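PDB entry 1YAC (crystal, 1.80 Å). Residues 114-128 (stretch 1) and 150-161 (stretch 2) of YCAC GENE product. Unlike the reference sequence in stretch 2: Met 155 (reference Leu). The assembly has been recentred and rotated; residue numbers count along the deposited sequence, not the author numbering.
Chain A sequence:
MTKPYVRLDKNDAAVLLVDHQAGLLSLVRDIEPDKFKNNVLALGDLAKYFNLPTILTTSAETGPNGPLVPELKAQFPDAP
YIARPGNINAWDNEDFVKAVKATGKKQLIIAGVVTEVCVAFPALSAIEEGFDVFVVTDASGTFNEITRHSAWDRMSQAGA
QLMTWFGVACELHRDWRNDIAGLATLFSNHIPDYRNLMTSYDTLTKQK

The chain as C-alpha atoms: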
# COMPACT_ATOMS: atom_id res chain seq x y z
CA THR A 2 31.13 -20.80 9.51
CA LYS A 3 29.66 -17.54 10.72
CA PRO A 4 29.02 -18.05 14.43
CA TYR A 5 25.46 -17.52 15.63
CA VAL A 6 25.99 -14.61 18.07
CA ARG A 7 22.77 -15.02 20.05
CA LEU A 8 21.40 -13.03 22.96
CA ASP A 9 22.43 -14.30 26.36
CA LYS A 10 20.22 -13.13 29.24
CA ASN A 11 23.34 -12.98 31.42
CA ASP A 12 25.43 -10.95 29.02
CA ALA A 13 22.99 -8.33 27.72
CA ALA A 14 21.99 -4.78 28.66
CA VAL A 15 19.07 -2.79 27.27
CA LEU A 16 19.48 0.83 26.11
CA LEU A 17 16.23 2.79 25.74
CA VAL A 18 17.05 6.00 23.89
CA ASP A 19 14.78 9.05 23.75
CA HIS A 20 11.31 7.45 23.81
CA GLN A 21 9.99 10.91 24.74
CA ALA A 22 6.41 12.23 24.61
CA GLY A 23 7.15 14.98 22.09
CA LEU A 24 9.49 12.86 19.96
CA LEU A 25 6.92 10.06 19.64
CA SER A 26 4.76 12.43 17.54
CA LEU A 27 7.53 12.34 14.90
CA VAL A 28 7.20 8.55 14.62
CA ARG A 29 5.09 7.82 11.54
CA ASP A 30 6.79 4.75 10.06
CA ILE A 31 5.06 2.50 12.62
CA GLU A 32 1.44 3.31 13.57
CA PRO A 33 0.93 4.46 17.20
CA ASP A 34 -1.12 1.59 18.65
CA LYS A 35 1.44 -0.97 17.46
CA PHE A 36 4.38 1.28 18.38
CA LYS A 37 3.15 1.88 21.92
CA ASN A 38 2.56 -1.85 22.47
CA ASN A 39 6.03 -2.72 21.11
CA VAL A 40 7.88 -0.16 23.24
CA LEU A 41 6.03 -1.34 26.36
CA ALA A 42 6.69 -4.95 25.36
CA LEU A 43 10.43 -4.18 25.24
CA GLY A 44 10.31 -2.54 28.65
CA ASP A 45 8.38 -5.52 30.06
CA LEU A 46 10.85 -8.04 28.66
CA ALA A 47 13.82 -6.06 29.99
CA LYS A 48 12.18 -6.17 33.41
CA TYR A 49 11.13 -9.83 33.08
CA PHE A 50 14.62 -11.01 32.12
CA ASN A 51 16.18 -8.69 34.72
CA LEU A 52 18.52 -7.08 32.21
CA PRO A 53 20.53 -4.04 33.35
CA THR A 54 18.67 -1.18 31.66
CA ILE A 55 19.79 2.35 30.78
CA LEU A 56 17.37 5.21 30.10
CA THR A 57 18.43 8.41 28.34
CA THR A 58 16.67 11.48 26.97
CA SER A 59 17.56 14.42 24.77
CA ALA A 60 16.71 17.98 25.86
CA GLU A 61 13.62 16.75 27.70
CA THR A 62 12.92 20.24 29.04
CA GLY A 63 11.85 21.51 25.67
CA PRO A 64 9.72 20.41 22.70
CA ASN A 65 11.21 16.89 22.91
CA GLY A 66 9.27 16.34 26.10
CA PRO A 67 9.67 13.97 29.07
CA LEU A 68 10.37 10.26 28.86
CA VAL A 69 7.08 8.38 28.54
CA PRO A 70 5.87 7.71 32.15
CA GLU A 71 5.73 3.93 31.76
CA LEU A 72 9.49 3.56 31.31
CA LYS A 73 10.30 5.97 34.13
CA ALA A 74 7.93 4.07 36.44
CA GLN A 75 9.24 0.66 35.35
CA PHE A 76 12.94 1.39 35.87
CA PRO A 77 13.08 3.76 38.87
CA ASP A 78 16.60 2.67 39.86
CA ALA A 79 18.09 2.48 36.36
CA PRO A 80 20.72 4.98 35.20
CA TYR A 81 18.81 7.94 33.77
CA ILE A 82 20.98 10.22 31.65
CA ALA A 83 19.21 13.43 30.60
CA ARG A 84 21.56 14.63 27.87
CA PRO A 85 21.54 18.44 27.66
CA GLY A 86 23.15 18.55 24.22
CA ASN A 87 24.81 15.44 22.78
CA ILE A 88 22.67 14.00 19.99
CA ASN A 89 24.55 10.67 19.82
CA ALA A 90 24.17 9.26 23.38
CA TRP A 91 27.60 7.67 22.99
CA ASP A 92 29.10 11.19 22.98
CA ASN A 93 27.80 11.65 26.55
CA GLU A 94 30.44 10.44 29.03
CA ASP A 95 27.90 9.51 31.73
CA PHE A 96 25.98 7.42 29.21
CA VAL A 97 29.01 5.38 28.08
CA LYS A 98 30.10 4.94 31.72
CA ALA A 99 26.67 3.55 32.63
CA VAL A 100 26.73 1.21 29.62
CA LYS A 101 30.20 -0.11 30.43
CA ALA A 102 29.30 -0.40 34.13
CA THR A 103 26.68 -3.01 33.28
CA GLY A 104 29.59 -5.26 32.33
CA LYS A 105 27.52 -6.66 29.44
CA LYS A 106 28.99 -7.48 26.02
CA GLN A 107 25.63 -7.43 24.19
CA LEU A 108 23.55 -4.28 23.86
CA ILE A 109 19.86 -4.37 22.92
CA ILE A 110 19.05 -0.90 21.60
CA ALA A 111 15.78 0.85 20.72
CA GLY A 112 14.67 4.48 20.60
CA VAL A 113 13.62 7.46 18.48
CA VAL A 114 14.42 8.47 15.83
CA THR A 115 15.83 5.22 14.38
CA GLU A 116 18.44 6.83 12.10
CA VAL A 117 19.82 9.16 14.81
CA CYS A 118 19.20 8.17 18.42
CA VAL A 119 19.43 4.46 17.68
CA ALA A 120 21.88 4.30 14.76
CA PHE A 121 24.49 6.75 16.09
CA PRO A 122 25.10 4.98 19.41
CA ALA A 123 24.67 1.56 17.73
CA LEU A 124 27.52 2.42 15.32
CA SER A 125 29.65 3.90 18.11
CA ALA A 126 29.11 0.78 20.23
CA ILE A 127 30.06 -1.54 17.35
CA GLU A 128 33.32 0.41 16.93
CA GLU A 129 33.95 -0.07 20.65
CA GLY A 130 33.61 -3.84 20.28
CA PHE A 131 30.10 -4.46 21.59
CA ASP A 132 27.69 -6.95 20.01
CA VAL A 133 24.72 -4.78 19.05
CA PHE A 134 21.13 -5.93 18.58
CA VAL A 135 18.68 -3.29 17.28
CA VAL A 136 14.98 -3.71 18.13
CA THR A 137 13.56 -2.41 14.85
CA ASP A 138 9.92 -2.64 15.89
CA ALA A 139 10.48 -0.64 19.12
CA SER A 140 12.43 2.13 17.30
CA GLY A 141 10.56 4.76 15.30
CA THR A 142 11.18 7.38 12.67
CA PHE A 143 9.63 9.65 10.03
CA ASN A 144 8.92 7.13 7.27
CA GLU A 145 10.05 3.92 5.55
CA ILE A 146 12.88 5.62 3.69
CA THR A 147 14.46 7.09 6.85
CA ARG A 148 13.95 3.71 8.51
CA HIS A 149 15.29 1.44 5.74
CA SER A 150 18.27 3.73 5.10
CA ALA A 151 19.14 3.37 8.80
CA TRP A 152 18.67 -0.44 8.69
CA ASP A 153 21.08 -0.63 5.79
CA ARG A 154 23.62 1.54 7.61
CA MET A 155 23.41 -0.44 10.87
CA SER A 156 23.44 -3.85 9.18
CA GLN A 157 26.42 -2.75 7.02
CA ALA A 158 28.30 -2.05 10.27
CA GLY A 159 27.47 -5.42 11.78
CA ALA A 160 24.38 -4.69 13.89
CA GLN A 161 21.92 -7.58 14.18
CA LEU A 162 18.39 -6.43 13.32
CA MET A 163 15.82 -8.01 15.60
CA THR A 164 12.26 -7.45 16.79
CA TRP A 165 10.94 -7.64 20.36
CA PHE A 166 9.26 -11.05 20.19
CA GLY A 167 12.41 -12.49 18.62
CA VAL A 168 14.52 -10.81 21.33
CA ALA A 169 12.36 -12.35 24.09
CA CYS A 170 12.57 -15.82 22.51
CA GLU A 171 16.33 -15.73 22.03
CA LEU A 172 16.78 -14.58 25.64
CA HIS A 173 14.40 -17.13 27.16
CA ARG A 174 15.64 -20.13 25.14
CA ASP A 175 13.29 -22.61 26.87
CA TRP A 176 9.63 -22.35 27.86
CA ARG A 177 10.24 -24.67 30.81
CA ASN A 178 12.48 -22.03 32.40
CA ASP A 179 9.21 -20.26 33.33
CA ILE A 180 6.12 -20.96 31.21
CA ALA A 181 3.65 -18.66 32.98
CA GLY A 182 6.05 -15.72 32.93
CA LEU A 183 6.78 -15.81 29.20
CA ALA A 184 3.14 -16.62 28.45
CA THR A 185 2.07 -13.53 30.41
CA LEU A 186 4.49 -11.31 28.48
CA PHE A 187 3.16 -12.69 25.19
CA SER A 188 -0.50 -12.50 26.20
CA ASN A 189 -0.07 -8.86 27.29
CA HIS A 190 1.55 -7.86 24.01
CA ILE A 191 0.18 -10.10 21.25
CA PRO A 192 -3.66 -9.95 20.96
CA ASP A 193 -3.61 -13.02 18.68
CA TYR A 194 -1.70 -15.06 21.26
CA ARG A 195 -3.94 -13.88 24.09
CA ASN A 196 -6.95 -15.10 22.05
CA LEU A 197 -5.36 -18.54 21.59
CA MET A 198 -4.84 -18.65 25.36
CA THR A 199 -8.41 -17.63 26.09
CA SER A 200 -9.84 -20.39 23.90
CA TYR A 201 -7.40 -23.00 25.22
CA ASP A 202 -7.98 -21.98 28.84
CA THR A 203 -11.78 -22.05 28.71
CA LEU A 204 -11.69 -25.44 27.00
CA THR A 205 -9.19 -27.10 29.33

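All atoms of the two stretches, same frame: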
# COMPACT_ATOMS: atom_id res chain seq x y z
N VAL A 114 14.79 9.12 17.09
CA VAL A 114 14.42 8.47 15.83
C VAL A 114 15.45 7.40 15.47
O VAL A 114 16.63 7.52 15.79
CB VAL A 114 14.21 9.47 14.65
CG1 VAL A 114 13.05 10.40 14.97
CG2 VAL A 114 15.48 10.24 14.34
N THR A 115 14.98 6.36 14.80
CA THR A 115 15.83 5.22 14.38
C THR A 115 17.19 5.55 13.79
O THR A 115 18.21 5.06 14.26
CB THR A 115 15.06 4.27 13.41
OG1 THR A 115 13.73 4.11 13.85
CG2 THR A 115 15.66 2.92 13.37
N GLU A 116 17.21 6.48 12.83
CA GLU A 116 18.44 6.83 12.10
C GLU A 116 19.41 7.77 12.85
O GLU A 116 20.51 8.04 12.37
CB GLU A 116 18.12 7.40 10.73
CG GLU A 116 17.61 8.87 10.72
CD GLU A 116 16.11 9.01 10.97
OE1 GLU A 116 15.49 8.11 11.58
OE2 GLU A 116 15.54 10.04 10.54
N VAL A 117 18.98 8.27 14.02
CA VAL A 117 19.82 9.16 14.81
C VAL A 117 20.05 8.63 16.22
O VAL A 117 21.13 8.13 16.53
CB VAL A 117 19.22 10.58 14.90
CG1 VAL A 117 20.02 11.44 15.89
CG2 VAL A 117 19.24 11.24 13.52
N CYS A 118 19.01 8.63 17.05
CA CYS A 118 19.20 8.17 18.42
C CYS A 118 19.49 6.70 18.60
O CYS A 118 20.02 6.31 19.63
CB CYS A 118 18.06 8.65 19.31
SG CYS A 118 18.00 10.44 19.29
N VAL A 119 19.12 5.88 17.61
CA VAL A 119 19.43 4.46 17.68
C VAL A 119 20.71 4.18 16.89
O VAL A 119 21.69 3.68 17.44
CB VAL A 119 18.29 3.58 17.14
CG1 VAL A 119 18.73 2.10 17.09
CG2 VAL A 119 17.08 3.72 18.04
N ALA A 120 20.72 4.55 15.62
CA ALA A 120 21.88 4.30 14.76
C ALA A 120 23.21 4.88 15.23
O ALA A 120 24.22 4.17 15.22
CB ALA A 120 21.59 4.77 13.32
N PHE A 121 23.22 6.14 15.67
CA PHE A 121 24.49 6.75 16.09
C PHE A 121 25.16 5.95 17.23
O PHE A 121 26.31 5.51 17.08
CB PHE A 121 24.33 8.24 16.44
CG PHE A 121 23.94 9.12 15.27
CD1 PHE A 121 23.71 8.59 13.99
CD2 PHE A 121 23.78 10.50 15.45
CE1 PHE A 121 23.32 9.42 12.91
CE2 PHE A 121 23.39 11.33 14.37
CZ PHE A 121 23.16 10.78 13.11
N PRO A 122 24.44 5.75 18.35
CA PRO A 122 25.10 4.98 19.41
C PRO A 122 25.33 3.51 19.02
O PRO A 122 26.29 2.89 19.49
CB PRO A 122 24.15 5.15 20.60
CG PRO A 122 22.83 5.42 19.98
CD PRO A 122 23.17 6.32 18.84
N ALA A 123 24.46 2.95 18.17
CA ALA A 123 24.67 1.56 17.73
C ALA A 123 26.02 1.47 16.99
O ALA A 123 26.81 0.57 17.25
CB ALA A 123 23.53 1.08 16.81
N LEU A 124 26.28 2.42 16.09
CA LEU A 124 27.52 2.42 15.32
C LEU A 124 28.73 2.67 16.21
O LEU A 124 29.78 2.05 16.04
CB LEU A 124 27.43 3.48 14.20
CG LEU A 124 26.32 3.26 13.17
CD1 LEU A 124 26.25 4.43 12.18
CD2 LEU A 124 26.55 1.95 12.43
N SER A 125 28.58 3.58 17.17
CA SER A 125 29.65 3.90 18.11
C SER A 125 29.99 2.67 18.94
O SER A 125 31.16 2.34 19.13
CB SER A 125 29.23 5.05 19.03
OG SER A 125 29.09 6.29 18.33
N ALA A 126 28.96 1.98 19.41
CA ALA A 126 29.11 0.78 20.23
C ALA A 126 29.80 -0.36 19.46
O ALA A 126 30.63 -1.08 20.02
CB ALA A 126 27.76 0.34 20.79
N ILE A 127 29.45 -0.51 18.19
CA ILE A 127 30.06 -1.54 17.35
C ILE A 127 31.56 -1.23 17.23
O ILE A 127 32.39 -2.13 17.39
CB ILE A 127 29.40 -1.60 15.93
CG1 ILE A 127 28.02 -2.28 16.04
CG2 ILE A 127 30.30 -2.35 14.92
CD1 ILE A 127 27.18 -2.17 14.78
N GLU A 128 31.90 0.04 17.03
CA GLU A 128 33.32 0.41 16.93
C GLU A 128 34.05 0.08 18.23
O GLU A 128 35.22 -0.30 18.21
CB GLU A 128 33.49 1.90 16.61
CG GLU A 128 34.95 2.33 16.61
CD GLU A 128 35.16 3.78 16.22
OE1 GLU A 128 34.38 4.31 15.40
OE2 GLU A 128 36.13 4.39 16.71
N SER A 150 16.93 3.19 5.31
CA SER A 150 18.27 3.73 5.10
C SER A 150 19.11 3.43 6.36
O SER A 150 20.26 2.98 6.27
CB SER A 150 18.21 5.23 4.81
OG SER A 150 17.66 5.46 3.51
N ALA A 151 18.49 3.63 7.52
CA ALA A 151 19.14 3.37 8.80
C ALA A 151 19.44 1.87 8.95
O ALA A 151 20.51 1.50 9.42
CB ALA A 151 18.26 3.86 9.94
N TRP A 152 18.47 1.01 8.60
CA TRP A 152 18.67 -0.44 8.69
C TRP A 152 19.89 -0.83 7.89
O TRP A 152 20.72 -1.61 8.36
CB TRP A 152 17.50 -1.23 8.12
CG TRP A 152 16.34 -1.30 9.02
CD1 TRP A 152 16.10 -0.52 10.11
CD2 TRP A 152 15.19 -2.14 8.86
NE1 TRP A 152 14.86 -0.81 10.63
CE2 TRP A 152 14.28 -1.80 9.88
CE3 TRP A 152 14.85 -3.14 7.94
CZ2 TRP A 152 13.03 -2.42 10.01
CZ3 TRP A 152 13.60 -3.77 8.08
CH2 TRP A 152 12.71 -3.40 9.10
N ASP A 153 19.96 -0.32 6.66
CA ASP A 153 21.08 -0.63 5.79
C ASP A 153 22.39 -0.21 6.44
O ASP A 153 23.35 -1.00 6.52
CB ASP A 153 20.92 0.09 4.45
CG ASP A 153 22.00 -0.32 3.45
OD1 ASP A 153 23.08 0.28 3.46
OD2 ASP A 153 21.77 -1.27 2.67
N ARG A 154 22.42 1.00 6.97
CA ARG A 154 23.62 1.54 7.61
C ARG A 154 24.05 0.72 8.84
O ARG A 154 25.23 0.42 9.00
CB ARG A 154 23.41 3.01 7.98
CG ARG A 154 24.73 3.75 8.25
CD ARG A 154 24.51 5.19 8.65
NE ARG A 154 25.79 5.90 8.71
CZ ARG A 154 26.01 7.02 9.38
NH1 ARG A 154 25.02 7.58 10.07
NH2 ARG A 154 27.21 7.58 9.38
N MET A 155 23.09 0.34 9.68
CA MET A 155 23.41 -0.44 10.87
C MET A 155 23.83 -1.87 10.54
O MET A 155 24.82 -2.38 11.08
CB MET A 155 22.24 -0.41 11.86
CG MET A 155 21.96 0.99 12.40
SD MET A 155 20.63 1.05 13.60
CE MET A 155 19.18 0.74 12.59
N SER A 156 23.13 -2.49 9.60
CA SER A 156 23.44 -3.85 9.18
C SER A 156 24.84 -3.91 8.55
O SER A 156 25.62 -4.83 8.83
CB SER A 156 22.39 -4.34 8.17
OG SER A 156 22.60 -5.70 7.84
N GLN A 157 25.14 -2.91 7.72
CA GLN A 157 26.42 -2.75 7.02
C GLN A 157 27.56 -2.75 8.05
O GLN A 157 28.61 -3.37 7.84
CB GLN A 157 26.35 -1.41 6.23
CG GLN A 157 27.57 -0.97 5.40
CD GLN A 157 27.32 0.34 4.59
OE1 GLN A 157 27.10 1.42 5.16
NE2 GLN A 157 27.40 0.24 3.25
N ALA A 158 27.31 -2.14 9.20
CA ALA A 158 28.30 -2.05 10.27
C ALA A 158 28.40 -3.30 11.13
O ALA A 158 29.31 -3.42 11.94
CB ALA A 158 28.00 -0.85 11.16
N GLY A 159 27.44 -4.21 10.99
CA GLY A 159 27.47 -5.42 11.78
C GLY A 159 26.39 -5.54 12.84
O GLY A 159 26.40 -6.49 13.62
N ALA A 160 25.46 -4.60 12.90
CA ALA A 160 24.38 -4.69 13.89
C ALA A 160 23.42 -5.80 13.48
O ALA A 160 23.21 -6.04 12.29
CB ALA A 160 23.62 -3.38 13.96
N GLN A 161 22.89 -6.53 14.46
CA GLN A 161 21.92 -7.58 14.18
C GLN A 161 20.54 -6.94 14.33
O GLN A 161 20.25 -6.31 15.36
CB GLN A 161 22.09 -8.76 15.14
CG GLN A 161 23.42 -9.50 14.97
CD GLN A 161 23.45 -10.84 15.67
OE1 GLN A 161 22.77 -11.78 15.26
NE2 GLN A 161 24.25 -10.94 16.73
O HOH W 1 22.02 7.32 10.14

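The helix of residues 115-128 and the helix that runs through residues 150-157 lie side by side in the same direction, their axes 5° from parallel and 9.5 Å apart at closest approach. No direct hydrogen bond joins the two stretches, and their contact, which buries 551 Å² counted over both sides, rests largely on the fit of apolar side chains.

The principal bump is Met 155. Its CA-to-CB bond points sideways, but with chi1 m, chi2 t and chi3 m the chain turns into the neighbouring helix and settles as a knob among Thr 115, Val 119, Ala 120 and Ala 123. The sulfur lies low in this hollow: SD is 3.7 Å from Ala 120 CA and 3.9 Å from Ala 120 CB, so it rests against the backbone as well as the methyl group. Val 119 CG1, 4.1 Å from Met 155 SD, and Ala 123 CB, 4.3 Å from the same atom, line the hollow further, while the terminal methyl CE reaches Thr 115 CG2 at 4.2 Å. Methionine at this position differs from the leucine of the reference sequence.

Toward the start of the contact the helices are closest in register, with the CA atoms of Glu 116 and Ala 151 only 4.8 Å apart. The small side chain of Ala 151 fits this narrow gap, its CB packing 3.6 Å from Glu 116 CB, whereas the carboxylate end of Glu 116 leads away.

Further along, bumps also come from the first helix. Leu 124 sends CD2 to within 3.4 Å of Ala 158 CB, a tight methyl contact, and its CD1 lies over one face of the Arg 154 guanidinium, 3.8 Å from Arg 154 NE. Phe 121 approaches the edge of that same group, its CE1 3.8 Å from Arg 154 NH1. The arginine is thus bordered by apolar groups but keeps a polar link: a water accepts a hydrogen bond from Arg 154 NH1 (3.0 Å) and donates one to Glu 116 O (2.8 Å), bridging the stretches.

Ile 127 fills the hollow where the second helix ends. Its CG2 comes within 3.3 Å of Ala 158 O, while CD1 reaches Ala 158 CB at 3.9 Å, Ala 160 N at 3.5 Å and Ala 160 CB at 3.8 Å. The chain turns here through a Schellman motif at Gly 159, whose positive phi would jam a CB against the preceding carbonyl oxygen; the turn brings Ala 160 back against the isoleucine.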